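Long-range contacts in esterase (Sinorhizobium meliloti 1021, PDB 4TX1), which is a carbohydrate acetylesterase of the SGNH-hydrolase family, probably releasing acetyl groups from ester-linked substrates and thought to have arylesterase activity: residues A[112-116]-A[170-175]; A[141-147]-A[184-190]; A[191-195]-A[207-211]. All coordinates share one frame. Residue numbers count along the deposited sequence, not the author numbering.

Contact 1. Residues A[112-116]-A[170-175]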
loop_
_atom_site.group_PDB
_atom_site.type_symbol
_atom_site.label_atom_id
_atom_site.label_comp_id
_atom_site.label_asym_id
_atom_site.label_seq_id
_atom_site.Cartn_x
_atom_site.Cartn_y
_atom_site.Cartn_z
ATOM N N ALA A 112 8.792 6.075 24.904
ATOM C CA ALA A 112 7.538 6.506 25.445
ATOM C C ALA A 112 6.934 7.657 24.633
ATOM O O ALA A 112 5.709 7.738 24.445
ATOM C CB ALA A 112 7.664 6.899 26.934
ATOM N N PHE A 113 7.788 8.596 24.241
ATOM C CA PHE A 113 7.303 9.770 23.523
ATOM C C PHE A 113 6.681 9.330 22.165
ATOM O O PHE A 113 5.663 9.811 21.793
ATOM C CB PHE A 113 8.441 10.766 23.248
ATOM C CG PHE A 113 7.958 11.955 22.605
ATOM C CD1 PHE A 113 7.144 12.824 23.319
ATOM C CD2 PHE A 113 8.147 12.141 21.229
ATOM C CE1 PHE A 113 6.595 13.930 22.671
ATOM C CE2 PHE A 113 7.636 13.279 20.630
ATOM C CZ PHE A 113 6.878 14.147 21.335
ATOM N N GLY A 114 7.309 8.365 21.482
ATOM C CA GLY A 114 6.739 7.892 20.202
ATOM C C GLY A 114 5.369 7.222 20.416
ATOM O O GLY A 114 4.495 7.339 19.562
ATOM N N ALA A 115 5.165 6.565 21.564
ATOM C CA ALA A 115 3.921 5.916 21.906
ATOM C C ALA A 115 2.857 6.966 22.149
ATOM O O ALA A 115 1.753 6.855 21.664
ATOM C CB ALA A 115 4.016 4.963 23.114
ATOM N N VAL A 116 3.159 8.013 22.937
ATOM C CA VAL A 116 2.093 8.991 23.189
ATOM C C VAL A 116 1.742 9.750 21.894
ATOM O O VAL A 116 0.625 10.108 21.730
ATOM C CB VAL A 116 2.425 9.932 24.372
ATOM C CG1 VAL A 116 3.567 10.797 24.044
ATOM C CG2 VAL A 116 1.203 10.727 24.818
ATOM N N MET A 170 7.432 5.521 31.766
ATOM C CA MET A 170 7.060 6.913 31.413
ATOM C C MET A 170 5.710 7.031 30.744
ATOM O O MET A 170 5.208 8.148 30.534
ATOM C CB MET A 170 8.119 7.524 30.539
ATOM C CG MET A 170 9.483 7.622 31.195
ATOM S SD MET A 170 10.706 8.055 29.953
ATOM C CE MET A 170 12.265 7.447 30.598
ATOM N N LEU A 171 5.105 5.898 30.339
ATOM C CA LEU A 171 3.812 5.999 29.645
ATOM C C LEU A 171 2.669 6.571 30.470
ATOM O O LEU A 171 1.892 7.353 29.943
ATOM C CB LEU A 171 3.341 4.622 29.076
ATOM C CG LEU A 171 4.306 3.982 28.101
ATOM C CD1 LEU A 171 3.965 2.500 27.954
ATOM C CD2 LEU A 171 4.312 4.766 26.759
ATOM N N ALA A 172 2.528 6.214 31.761
ATOM C CA ALA A 172 1.420 6.739 32.556
ATOM C C ALA A 172 1.409 8.302 32.627
ATOM O O ALA A 172 0.398 8.900 32.392
ATOM C CB ALA A 172 1.380 6.092 33.926
ATOM N N PRO A 173 2.535 8.950 32.943
ATOM C CA PRO A 173 2.460 10.426 33.078
ATOM C C PRO A 173 2.243 11.131 31.709
ATOM O O PRO A 173 1.452 12.097 31.621
ATOM C CB PRO A 173 3.792 10.805 33.720
ATOM C CG PRO A 173 4.691 9.614 33.663
ATOM C CD PRO A 173 3.786 8.398 33.506
ATOM N N LEU A 174 2.902 10.621 30.652
ATOM C CA LEU A 174 2.730 11.141 29.303
ATOM C C LEU A 174 1.300 10.935 28.824
ATOM O O LEU A 174 0.731 11.853 28.225
ATOM C CB LEU A 174 3.721 10.505 28.352
ATOM C CG LEU A 174 5.196 10.843 28.473
ATOM C CD1 LEU A 174 5.991 10.080 27.407
ATOM C CD2 LEU A 174 5.375 12.358 28.398
ATOM N N TYR A 175 0.708 9.738 29.045
ATOM C CA TYR A 175 -0.651 9.495 28.600
ATOM C C TYR A 175 -1.643 10.372 29.377
ATOM O O TYR A 175 -2.619 10.847 28.860
ATOM C CB TYR A 175 -1.074 8.029 28.757
ATOM C CG TYR A 175 -0.521 7.086 27.695
ATOM C CD1 TYR A 175 0.555 7.408 26.910
ATOM C CD2 TYR A 175 -1.024 5.809 27.572
ATOM C CE1 TYR A 175 1.069 6.483 25.944
ATOM C CE2 TYR A 175 -0.563 4.904 26.631
ATOM C CZ TYR A 175 0.485 5.231 25.805
ATOM O OH TYR A 175 1.097 4.368 24.878
#
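This is an apolar helix-helix contact on one side of the central parallel sheet, where the first turn of helix 112-127 meets the opening of helix 171-182. The short segments run in roughly the same direction, with an angle of 39° between them and axes 9.6 Å apart at their closest. In register, the CA atoms of A112 and L171 are 5.6 Å apart, and those of V116 and Y175, one turn further along both helices, 6.1 Å. A112 sits among three side chains, its CB lying 3.7 Å from M170 CB, 3.6 Å from L174 CD1 and 4.0 Å from L171 CD2. L171 CD2 also reaches A115 CB, at 3.7 Å; the two alanine methyls leave room for it. At the other end V116 packs between L174 and Y175; its CG1 is 4.2 Å from L174 CD1 and its CG2 4.0 Å from Y175 CD1. The tyrosine leads on to the sheet: its ring touches I143 and S145 of strand 140-145, while Y175 OH, 3.5 Å from A115 CB, is hydrogen-bonded to L99 O. The CA-CB bond of F113 points away from 170-175, and its side chain packs on M160 of the second subunit. Two helices inclined at 39°, each leading towards a parallel strand and layered against the sheet, are typical of the three-layer α/β/α fold of SGNH hydrolases.

Contact 2. Residues A[141-147]-A[184-190]; sequences ILIVSPP and CGFFDGG
In the central sheet of the SGNH-hydrolase fold, edge strand 185-188 pairs in parallel with its inner neighbour 140-145, the segment axes 4.5 Å apart at closest and inclined at 21° (signed -21°). Both are extended (V144 phi/psi -112/123°, F187 -141/140°), and the chain bends at G189 (-57/-29°). Pairs are L142-G185, I143-F186, V144-F187 and S145-D188. Backbone hydrogen bonds run from G185 N to I141 O (2.8 Å), I143 N to G185 O (2.8 Å), F187 N to I143 O (3.0 Å), S145 N to F187 O (3.0 Å) and G189 N to S145 O (2.7 Å). L142, V144 and F187 (chi1 t) face helix 205-223; I143, S145 and F186 (chi1 t) face Y175. G185 leaves room for L142 CD2, 3.4 Å from G185 C. D188 OD1 accepts from S145 OG (chi1 p) and, in an Asx turn, from G190 N, both at 2.9 Å; a water lies within hydrogen-bonding reach of D188 OD1 (2.8 Å) and P146 O (2.7 Å). The strands' connection, ending in helix 171-182, makes the beta-alpha-beta crossover typical of α/β/α sandwiches.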
loop_
_atom_site.group_PDB
_atom_site.type_symbol
_atom_site.label_atom_id
_atom_site.label_comp_id
_atom_site.label_asym_id
_atom_site.label_seq_id
_atom_site.Cartn_x
_atom_site.Cartn_y
_atom_site.Cartn_z
ATOM N N ILE A 141 -13.592 9.085 24.774
ATOM C CA ILE A 141 -12.325 8.325 24.628
ATOM C C ILE A 141 -11.617 8.186 25.965
ATOM O O ILE A 141 -11.396 9.194 26.686
ATOM C CB ILE A 141 -11.419 9.062 23.638
ATOM C CG1 ILE A 141 -12.069 9.150 22.247
ATOM C CG2 ILE A 141 -10.119 8.265 23.419
ATOM C CD1 ILE A 141 -11.280 10.025 21.247
ATOM N N LEU A 142 -11.237 6.963 26.286
ATOM C CA LEU A 142 -10.462 6.627 27.475
ATOM C C LEU A 142 -9.081 6.109 27.053
ATOM O O LEU A 142 -9.029 5.016 26.413
ATOM C CB LEU A 142 -11.166 5.590 28.261
ATOM C CG LEU A 142 -10.842 5.266 29.702
ATOM C CD1 LEU A 142 -11.327 3.963 30.306
ATOM C CD2 LEU A 142 -9.898 6.222 30.474
ATOM N N ILE A 143 -8.041 6.770 27.520
ATOM C CA ILE A 143 -6.655 6.393 27.278
ATOM C C ILE A 143 -6.180 5.595 28.499
ATOM O O ILE A 143 -6.131 6.110 29.606
ATOM C CB ILE A 143 -5.733 7.557 27.029
ATOM C CG1 ILE A 143 -6.217 8.284 25.767
ATOM C CG2 ILE A 143 -4.270 7.115 26.910
ATOM C CD1 ILE A 143 -5.611 9.638 25.498
ATOM N N VAL A 144 -5.790 4.352 28.282
ATOM C CA VAL A 144 -5.275 3.527 29.362
ATOM C C VAL A 144 -3.786 3.261 29.157
ATOM O O VAL A 144 -3.312 2.751 28.074
ATOM C CB VAL A 144 -6.064 2.234 29.493
ATOM C CG1 VAL A 144 -5.518 1.441 30.688
ATOM C CG2 VAL A 144 -7.564 2.445 29.581
ATOM N N SER A 145 -2.955 3.616 30.137
ATOM C CA SER A 145 -1.541 3.315 30.058
ATOM C C SER A 145 -1.420 1.803 30.477
ATOM O O SER A 145 -2.035 1.357 31.487
ATOM C CB SER A 145 -0.621 4.222 30.876
ATOM O OG SER A 145 -1.104 4.151 32.237
ATOM N N PRO A 146 -0.697 0.999 29.669
ATOM C CA PRO A 146 -0.658 -0.410 29.974
ATOM C C PRO A 146 0.269 -0.591 31.236
ATOM O O PRO A 146 1.153 0.232 31.519
ATOM C CB PRO A 146 0.040 -1.046 28.751
ATOM C CG PRO A 146 0.866 0.097 28.191
ATOM C CD PRO A 146 -0.014 1.331 28.406
ATOM N N PRO A 147 0.072 -1.711 31.948
ATOM C CA PRO A 147 1.034 -2.009 33.018
ATOM C C PRO A 147 2.429 -2.078 32.500
ATOM O O PRO A 147 2.705 -2.654 31.420
ATOM C CB PRO A 147 0.529 -3.341 33.566
ATOM C CG PRO A 147 -0.876 -3.398 33.236
ATOM C CD PRO A 147 -1.010 -2.696 31.915
ATOM N N CYS A 184 -9.757 13.686 26.941
ATOM C CA CYS A 184 -10.054 12.286 27.015
ATOM C C CYS A 184 -9.987 11.906 28.507
ATOM O O CYS A 184 -9.267 12.561 29.302
ATOM C CB CYS A 184 -8.885 11.480 26.337
ATOM S SG CYS A 184 -8.937 11.645 24.564
ATOM N N GLY A 185 -10.596 10.760 28.826
ATOM C CA GLY A 185 -10.333 10.109 30.115
ATOM C C GLY A 185 -8.979 9.457 30.142
ATOM O O GLY A 185 -8.392 9.125 29.074
ATOM N N PHE A 186 -8.504 9.206 31.355
ATOM C CA PHE A 186 -7.253 8.513 31.604
ATOM C C PHE A 186 -7.402 7.460 32.696
ATOM O O PHE A 186 -8.071 7.685 33.741
ATOM C CB PHE A 186 -6.125 9.482 31.968
ATOM C CG PHE A 186 -4.851 8.798 32.350
ATOM C CD1 PHE A 186 -4.052 8.138 31.392
ATOM C CD2 PHE A 186 -4.442 8.735 33.668
ATOM C CE1 PHE A 186 -2.956 7.433 31.762
ATOM C CE2 PHE A 186 -3.320 8.000 34.044
ATOM C CZ PHE A 186 -2.534 7.394 33.084
ATOM N N PHE A 187 -6.754 6.330 32.518
ATOM C CA PHE A 187 -6.555 5.404 33.646
ATOM C C PHE A 187 -5.175 4.818 33.537
ATOM O O PHE A 187 -4.787 4.341 32.433
ATOM C CB PHE A 187 -7.596 4.321 33.594
ATOM C CG PHE A 187 -7.559 3.383 34.791
ATOM C CD1 PHE A 187 -8.093 3.796 36.015
ATOM C CD2 PHE A 187 -7.037 2.113 34.675
ATOM C CE1 PHE A 187 -8.066 2.930 37.114
ATOM C CE2 PHE A 187 -6.984 1.250 35.778
ATOM C CZ PHE A 187 -7.520 1.661 36.992
ATOM N N ASP A 188 -4.479 4.676 34.659
ATOM C CA ASP A 188 -3.193 3.974 34.686
ATOM C C ASP A 188 -3.401 2.486 34.957
ATOM O O ASP A 188 -3.741 2.101 36.093
ATOM C CB ASP A 188 -2.244 4.541 35.756
ATOM C CG ASP A 188 -0.905 3.829 35.784
ATOM O OD1 ASP A 188 -0.609 2.994 34.900
ATOM O OD2 ASP A 188 -0.135 4.121 36.675
ATOM N N GLY A 189 -3.282 1.615 33.916
ATOM C CA GLY A 189 -3.438 0.186 34.106
ATOM C C GLY A 189 -2.489 -0.381 35.138
ATOM O O GLY A 189 -2.818 -1.360 35.784
ATOM N N GLY A 190 -1.325 0.251 35.294
ATOM C CA GLY A 190 -0.287 -0.216 36.142
ATOM C C GLY A 190 -0.628 0.038 37.606
ATOM O O GLY A 190 0.005 -0.550 38.529
HETATM O O HOH W 1 1.370 2.496 32.931
#

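Contact 3. Residues A[191-195]-A[207-211]; sequences SVART and NTRAV
In this SGNH-hydrolase fold, the loop that leaves edge strand 185-188 is held against the start of helix 205-223, the last helix of the chain. Residues 191-195 pass beside the first turns of that helix without regular structure: V192 has phi/psi of -125/-10°, whereas A193 (-149/153°) and R194 (-134/157°) are extended. Residues 207-211 are helical, with V211 N bonded to N207 O at 3.3 Å. The nearest CA pair is A193 with N207, 5.0 Å apart, and 254 Å² is buried in all. N207, V192 and A193 supply most of this surface. N207 takes chi1 m (-81°) and chi2 -87°, which brings its amide oxygen to the loop backbone, while its ND2 is hydrogen-bonded elsewhere and its own N bonds D204 OD1. A193 points its CB at the helix, 3.3 Å from N207 O and 3.6 Å from V211 CG2; P147 also packs against A193. V192 (chi1 m) turns toward the helix one residue earlier. Its carbonyl O lies 3.3 Å from A210 CB, and its CG2 is 4.0 Å from V211 CA. In the chain between the two segments come D199 and H202, which with S22 have the geometry of a Ser-His-Asp triad, as expected in this family; the contact thus joins the two ends of the loop that carries the probable acid and base. The one hydrogen bond between the segments is nearly linear, R194 N donating to N207 OD1 at 2.8 Å with an angle of 169°.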
loop_
_atom_site.group_PDB
_atom_site.type_symbol
_atom_site.label_atom_id
_atom_site.label_comp_id
_atom_site.label_asym_id
_atom_site.label_seq_id
_atom_site.Cartn_x
_atom_site.Cartn_y
_atom_site.Cartn_z
ATOM N N SER A 191 -1.646 0.854 37.830
ATOM C CA SER A 191 -2.171 1.128 39.190
ATOM C C SER A 191 -2.929 -0.043 39.800
ATOM O O SER A 191 -3.038 -0.137 41.045
ATOM C CB SER A 191 -3.089 2.355 39.174
ATOM O OG SER A 191 -4.397 2.121 38.725
ATOM N N VAL A 192 -3.366 -0.978 38.983
ATOM C CA VAL A 192 -4.146 -2.120 39.448
ATOM C C VAL A 192 -3.565 -3.487 39.071
ATOM O O VAL A 192 -4.076 -4.532 39.509
ATOM C CB VAL A 192 -5.597 -2.031 39.041
ATOM C CG1 VAL A 192 -6.338 -0.803 39.673
ATOM C CG2 VAL A 192 -5.723 -1.975 37.485
ATOM N N ALA A 193 -2.554 -3.504 38.205
ATOM C CA ALA A 193 -2.043 -4.728 37.564
ATOM C C ALA A 193 -0.579 -4.609 37.290
ATOM O O ALA A 193 -0.004 -3.508 37.192
ATOM C CB ALA A 193 -2.824 -5.082 36.253
ATOM N N ARG A 194 0.102 -5.747 37.247
ATOM C CA ARG A 194 1.452 -5.807 36.877
ATOM C C ARG A 194 1.724 -6.944 35.883
ATOM O O ARG A 194 0.995 -7.937 35.810
ATOM C CB ARG A 194 2.403 -6.000 38.071
ATOM C CG ARG A 194 2.122 -7.284 38.765
ATOM C CD ARG A 194 2.815 -7.331 40.126
ATOM N NE ARG A 194 4.273 -7.245 40.099
ATOM C CZ ARG A 194 5.070 -7.144 41.175
ATOM N NH1 ARG A 194 4.579 -7.211 42.404
ATOM N NH2 ARG A 194 6.375 -7.068 41.008
ATOM N N THR A 195 2.805 -6.747 35.166
ATOM C CA THR A 195 3.308 -7.666 34.152
ATOM C C THR A 195 4.008 -8.859 34.833
ATOM O O THR A 195 4.456 -8.786 35.995
ATOM C CB THR A 195 4.257 -7.000 33.149
ATOM O OG1 THR A 195 5.351 -6.305 33.821
ATOM C CG2 THR A 195 3.483 -6.015 32.249
ATOM N N ASN A 207 -4.066 -10.710 36.736
ATOM C CA ASN A 207 -3.675 -9.343 36.448
ATOM C C ASN A 207 -4.470 -8.764 35.275
ATOM O O ASN A 207 -4.823 -7.565 35.273
ATOM C CB ASN A 207 -2.216 -9.155 36.286
ATOM C CG ASN A 207 -1.484 -9.047 37.633
ATOM O OD1 ASN A 207 -1.380 -7.966 38.171
ATOM N ND2 ASN A 207 -0.946 -10.160 38.112
ATOM N N THR A 208 -4.874 -9.626 34.376
ATOM C CA THR A 208 -5.761 -9.181 33.260
ATOM C C THR A 208 -7.169 -8.851 33.813
ATOM O O THR A 208 -7.753 -7.804 33.538
ATOM C CB THR A 208 -5.861 -10.266 32.232
ATOM O OG1 THR A 208 -4.546 -10.636 31.789
ATOM C CG2 THR A 208 -6.762 -9.793 30.996
ATOM N N ARG A 209 -7.687 -9.703 34.717
ATOM C CA ARG A 209 -8.971 -9.395 35.362
ATOM C C ARG A 209 -8.961 -8.074 36.153
ATOM O O ARG A 209 -9.956 -7.279 36.088
ATOM C CB ARG A 209 -9.369 -10.553 36.313
ATOM C CG ARG A 209 -9.747 -11.830 35.643
ATOM C CD ARG A 209 -10.097 -12.893 36.738
ATOM N NE ARG A 209 -11.366 -12.466 37.156
ATOM C CZ ARG A 209 -12.538 -12.782 36.594
ATOM N NH1 ARG A 209 -12.659 -13.713 35.652
ATOM N NH2 ARG A 209 -13.648 -12.150 37.051
ATOM N N ALA A 210 -7.839 -7.753 36.761
ATOM C CA ALA A 210 -7.651 -6.586 37.635
ATOM C C ALA A 210 -7.790 -5.343 36.827
ATOM O O ALA A 210 -8.359 -4.345 37.286
ATOM C CB ALA A 210 -6.321 -6.609 38.345
ATOM N N VAL A 211 -7.252 -5.370 35.591
ATOM C CA VAL A 211 -7.434 -4.224 34.698
ATOM C C VAL A 211 -8.892 -4.011 34.457
ATOM O O VAL A 211 -9.350 -2.865 34.525
ATOM C CB VAL A 211 -6.689 -4.409 33.344
ATOM C CG1 VAL A 211 -7.089 -3.286 32.402
ATOM C CG2 VAL A 211 -5.212 -4.534 33.569
#

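The three contacts cross the α/β/α sandwich from one helical layer to the other. Contact 2, in the sheet, touches both neighbours: its centre is 11 Å from that of contact 1 and 12 Å from that of contact 3, whereas the centres of contacts 1 and 3 are 18 Å apart and their nearest atoms about 7 Å. Towards contact 1, Y175 CD2 lies 3.6 Å from I143 CG2, and A172 O lies 3.4 Å from F186 CZ. Towards contact 3, F187 CZ is 3.8 Å from V192 CG1 and P147 O is 3.5 Å from T195 CG2. Beyond contact 2 the chain runs from strand 185-188 into contact 3, and so towards the probable catalytic residues D199 and H202.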